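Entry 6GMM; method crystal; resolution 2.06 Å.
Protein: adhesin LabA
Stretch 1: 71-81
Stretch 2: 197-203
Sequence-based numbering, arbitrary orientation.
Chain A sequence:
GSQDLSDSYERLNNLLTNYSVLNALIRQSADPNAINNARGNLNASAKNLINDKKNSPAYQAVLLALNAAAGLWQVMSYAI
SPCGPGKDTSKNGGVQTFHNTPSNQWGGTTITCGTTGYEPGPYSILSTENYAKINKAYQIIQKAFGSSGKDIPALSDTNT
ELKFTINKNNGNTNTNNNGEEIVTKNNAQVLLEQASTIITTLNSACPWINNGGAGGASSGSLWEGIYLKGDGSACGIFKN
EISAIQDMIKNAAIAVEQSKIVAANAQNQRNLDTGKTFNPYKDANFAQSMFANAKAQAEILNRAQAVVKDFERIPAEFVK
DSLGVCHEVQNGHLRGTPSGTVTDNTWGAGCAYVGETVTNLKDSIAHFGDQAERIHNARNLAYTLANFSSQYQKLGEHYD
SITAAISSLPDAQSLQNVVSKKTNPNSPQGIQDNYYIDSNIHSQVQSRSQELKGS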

# COMPACT_ATOMS: atom_id res chain seq x y z
N GLY A 71 -10.92 13.56 6.88
CA GLY A 71 -10.27 14.84 7.16
C GLY A 71 -10.51 15.90 6.10
O GLY A 71 -10.75 17.06 6.45
N LEU A 72 -10.45 15.54 4.78
CA LEU A 72 -10.69 16.53 3.72
C LEU A 72 -12.11 17.08 3.90
O LEU A 72 -12.28 18.28 4.02
CB LEU A 72 -10.47 16.01 2.28
CG LEU A 72 -10.57 17.05 1.12
CD1 LEU A 72 -9.37 17.98 1.09
CD2 LEU A 72 -10.69 16.37 -0.25
N TRP A 73 -13.09 16.16 4.03
CA TRP A 73 -14.48 16.48 4.23
C TRP A 73 -14.67 17.34 5.46
O TRP A 73 -15.32 18.37 5.35
CB TRP A 73 -15.32 15.21 4.32
CG TRP A 73 -16.78 15.45 4.58
CD1 TRP A 73 -17.49 15.04 5.67
CD2 TRP A 73 -17.70 16.18 3.75
NE1 TRP A 73 -18.81 15.41 5.55
CE2 TRP A 73 -18.97 16.11 4.38
CE3 TRP A 73 -17.60 16.79 2.49
CZ2 TRP A 73 -20.11 16.71 3.83
CZ3 TRP A 73 -18.74 17.37 1.94
CH2 TRP A 73 -19.97 17.36 2.62
N GLN A 74 -14.05 16.98 6.60
CA GLN A 74 -14.16 17.80 7.81
C GLN A 74 -13.56 19.19 7.66
O GLN A 74 -14.11 20.13 8.21
CB GLN A 74 -13.52 17.13 9.03
CG GLN A 74 -14.33 15.98 9.60
CD GLN A 74 -13.51 15.09 10.51
OE1 GLN A 74 -12.29 15.21 10.62
NE2 GLN A 74 -14.16 14.19 11.21
N VAL A 75 -12.44 19.31 6.98
CA VAL A 75 -11.77 20.60 6.89
C VAL A 75 -12.39 21.56 5.84
O VAL A 75 -12.19 22.77 5.97
CB VAL A 75 -10.23 20.45 6.72
CG1 VAL A 75 -9.83 20.33 5.26
CG2 VAL A 75 -9.49 21.59 7.41
N MET A 76 -13.15 21.05 4.82
CA MET A 76 -13.67 22.06 3.88
C MET A 76 -15.23 22.05 3.64
O MET A 76 -15.71 22.93 2.92
CB MET A 76 -12.91 22.03 2.55
CG MET A 76 -12.72 20.66 1.97
SD MET A 76 -14.27 20.02 1.30
CE MET A 76 -14.33 20.94 -0.30
N SER A 77 -16.00 21.12 4.23
CA SER A 77 -17.46 21.02 4.06
C SER A 77 -18.19 22.31 4.48
O SER A 77 -19.15 22.74 3.81
CB SER A 77 -18.00 19.82 4.83
OG SER A 77 -17.73 19.95 6.23
N TYR A 78 -17.68 22.97 5.54
CA TYR A 78 -18.23 24.23 6.01
C TYR A 78 -18.20 25.31 4.94
O TYR A 78 -19.10 26.14 4.91
CB TYR A 78 -17.54 24.69 7.31
CG TYR A 78 -16.28 25.49 7.13
CD1 TYR A 78 -15.06 24.87 6.93
CD2 TYR A 78 -16.30 26.88 7.22
CE1 TYR A 78 -13.88 25.62 6.78
CE2 TYR A 78 -15.14 27.64 7.07
CZ TYR A 78 -13.93 27.00 6.84
OH TYR A 78 -12.78 27.74 6.69
N ALA A 79 -17.20 25.34 4.07
CA ALA A 79 -17.16 26.39 3.06
C ALA A 79 -17.82 25.98 1.74
O ALA A 79 -17.72 26.70 0.74
CB ALA A 79 -15.73 26.85 2.85
N ILE A 80 -18.51 24.84 1.73
CA ILE A 80 -19.21 24.42 0.51
C ILE A 80 -20.51 25.17 0.43
O ILE A 80 -21.33 25.10 1.36
CB ILE A 80 -19.45 22.89 0.45
CG1 ILE A 80 -18.16 22.13 0.20
CG2 ILE A 80 -20.53 22.54 -0.62
CD1 ILE A 80 -18.26 20.68 0.55
N SER A 81 -20.71 25.88 -0.72
CA SER A 81 -21.89 26.67 -1.07
C SER A 81 -23.15 25.99 -0.50
O SER A 81 -23.39 24.82 -0.82
CB SER A 81 -21.98 26.83 -2.58
OG SER A 81 -22.63 28.05 -2.86
N THR A 197 -16.43 7.06 -1.85
CA THR A 197 -17.69 7.75 -2.04
C THR A 197 -17.54 9.22 -1.69
O THR A 197 -18.03 10.08 -2.44
CB THR A 197 -18.80 7.08 -1.24
OG1 THR A 197 -19.04 5.79 -1.79
CG2 THR A 197 -20.12 7.89 -1.25
N ILE A 198 -16.90 9.53 -0.54
CA ILE A 198 -16.67 10.92 -0.12
C ILE A 198 -15.98 11.71 -1.24
O ILE A 198 -16.57 12.63 -1.75
CB ILE A 198 -15.85 10.99 1.19
CG1 ILE A 198 -16.65 10.44 2.40
CG2 ILE A 198 -15.35 12.44 1.43
CD1 ILE A 198 -15.82 10.29 3.66
N ILE A 199 -14.76 11.29 -1.65
CA ILE A 199 -13.90 11.96 -2.62
C ILE A 199 -14.49 11.92 -4.03
O ILE A 199 -14.53 12.97 -4.68
CB ILE A 199 -12.43 11.40 -2.57
CG1 ILE A 199 -11.93 11.21 -1.11
CG2 ILE A 199 -11.46 12.30 -3.36
CD1 ILE A 199 -11.65 12.52 -0.26
N THR A 200 -14.98 10.75 -4.49
CA THR A 200 -15.58 10.65 -5.82
C THR A 200 -16.79 11.59 -5.94
O THR A 200 -16.82 12.38 -6.89
CB THR A 200 -15.88 9.20 -6.22
OG1 THR A 200 -14.68 8.44 -6.02
CG2 THR A 200 -16.30 9.07 -7.67
N THR A 201 -17.74 11.56 -4.92
CA THR A 201 -18.93 12.44 -4.94
C THR A 201 -18.52 13.91 -4.89
O THR A 201 -19.04 14.71 -5.68
CB THR A 201 -19.98 12.05 -3.87
OG1 THR A 201 -20.13 10.62 -3.83
CG2 THR A 201 -21.31 12.66 -4.15
N LEU A 202 -17.54 14.27 -4.02
CA LEU A 202 -17.02 15.64 -3.89
C LEU A 202 -16.47 16.13 -5.22
O LEU A 202 -16.78 17.23 -5.65
CB LEU A 202 -15.88 15.68 -2.87
CG LEU A 202 -15.85 16.77 -1.79
CD1 LEU A 202 -14.45 16.94 -1.23
CD2 LEU A 202 -16.40 18.14 -2.27
N ASN A 203 -15.64 15.30 -5.86
CA ASN A 203 -14.95 15.63 -7.09
C ASN A 203 -15.88 15.83 -8.27
O ASN A 203 -15.72 16.84 -8.97
CB ASN A 203 -13.87 14.59 -7.39
CG ASN A 203 -12.98 14.97 -8.54
OD1 ASN A 203 -12.29 16.01 -8.54
ND2 ASN A 203 -12.98 14.12 -9.55

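The contact between residues 71-81 and 197-203 is apolar throughout. With hydrogens placed, no hydrogen bond crosses between the stretches, and every residue pair within 4.5 Å meets through side-chain carbon or sulfur atoms. The surface buried is modest, 264 Å² summed over both sides. Helix 71-76 and helix 197-203 run at 50° to each other, with a closest axial approach of 10.5 Å. The nearest CA atoms, those of Trp73 and Ile198, lie 7.4 Å apart, so side chains rather than backbone must fill the space between.

Among the aliphatic contacts, Leu202 is the centre. It loses 79 Å² to the other stretch, more than any other residue here, and both of its methyls pack on Met76: Leu202 CD1 lies 4.0 Å from Met76 SD and Leu202 CD2 4.0 Å from Met76 CE. Leu202 CD1 also lies 3.9 Å from Leu72 CD2, and Leu202 CD2 lies 4.2 Å from Ile80 CD1. The CA-to-CB bond of Leu202 points toward stretch 1, and its chi1 of -133° falls between the usual wells while chi2 is t. A branched, wholly apolar side chain suits this position because its divergent methyls can touch three residues at once. Leu72, one helical turn before Met76, also points toward its partners; in its t, p rotamer CD2 serves two of them, since Leu72 CD2 also stands 4.0 Å from Ile199 CD1. The CA-to-CB bond of Ile199 is directed sideways, but the end of the chain, with chi1 and chi2 both m, comes nearer and makes this contact. Ile80, beyond the helix, adds a small patch of 8 Å² through its CD1 methyl.

The sulfur contact is likewise one of packing. Met76 has all three chi angles in the p range, which folds the unbranched chain compactly and sets its thioether against Leu202. A buried thioether is well suited to such a place, being flexible and imposing little demand for a polar partner.

The aromatic residue contributes differently. Trp73 CB is 4.0 Å from Ile198 CG2, so the closest approach is made at the base of the side chain rather than by the indole ring. Both CA-to-CB bonds point toward the opposing stretch, consistent with the short CA separation, and the two residues have 49 and 34 Å² covered respectively. The beta-branch of Ile198 supplies a methyl close to its own backbone, apt for filling a narrow gap.

Hydrogen bonds act within each stretch and support these surfaces. Met76 N donates to Leu72 O at 3.0 Å, and Leu202 N to Ile198 O at 3.0 Å, the i to i+4 pattern that places contacting residues on successive turns. Thr201 OG1 donates to Thr197 O at 2.6 Å, satisfying its hydroxyl within its own helix, on a side chain out of reach of the other stretch. The polar side chains of Gln74, Thr197, Thr200 and Asn203 are also out of reach of the opposing stretch, leaving the contact itself to apolar groups.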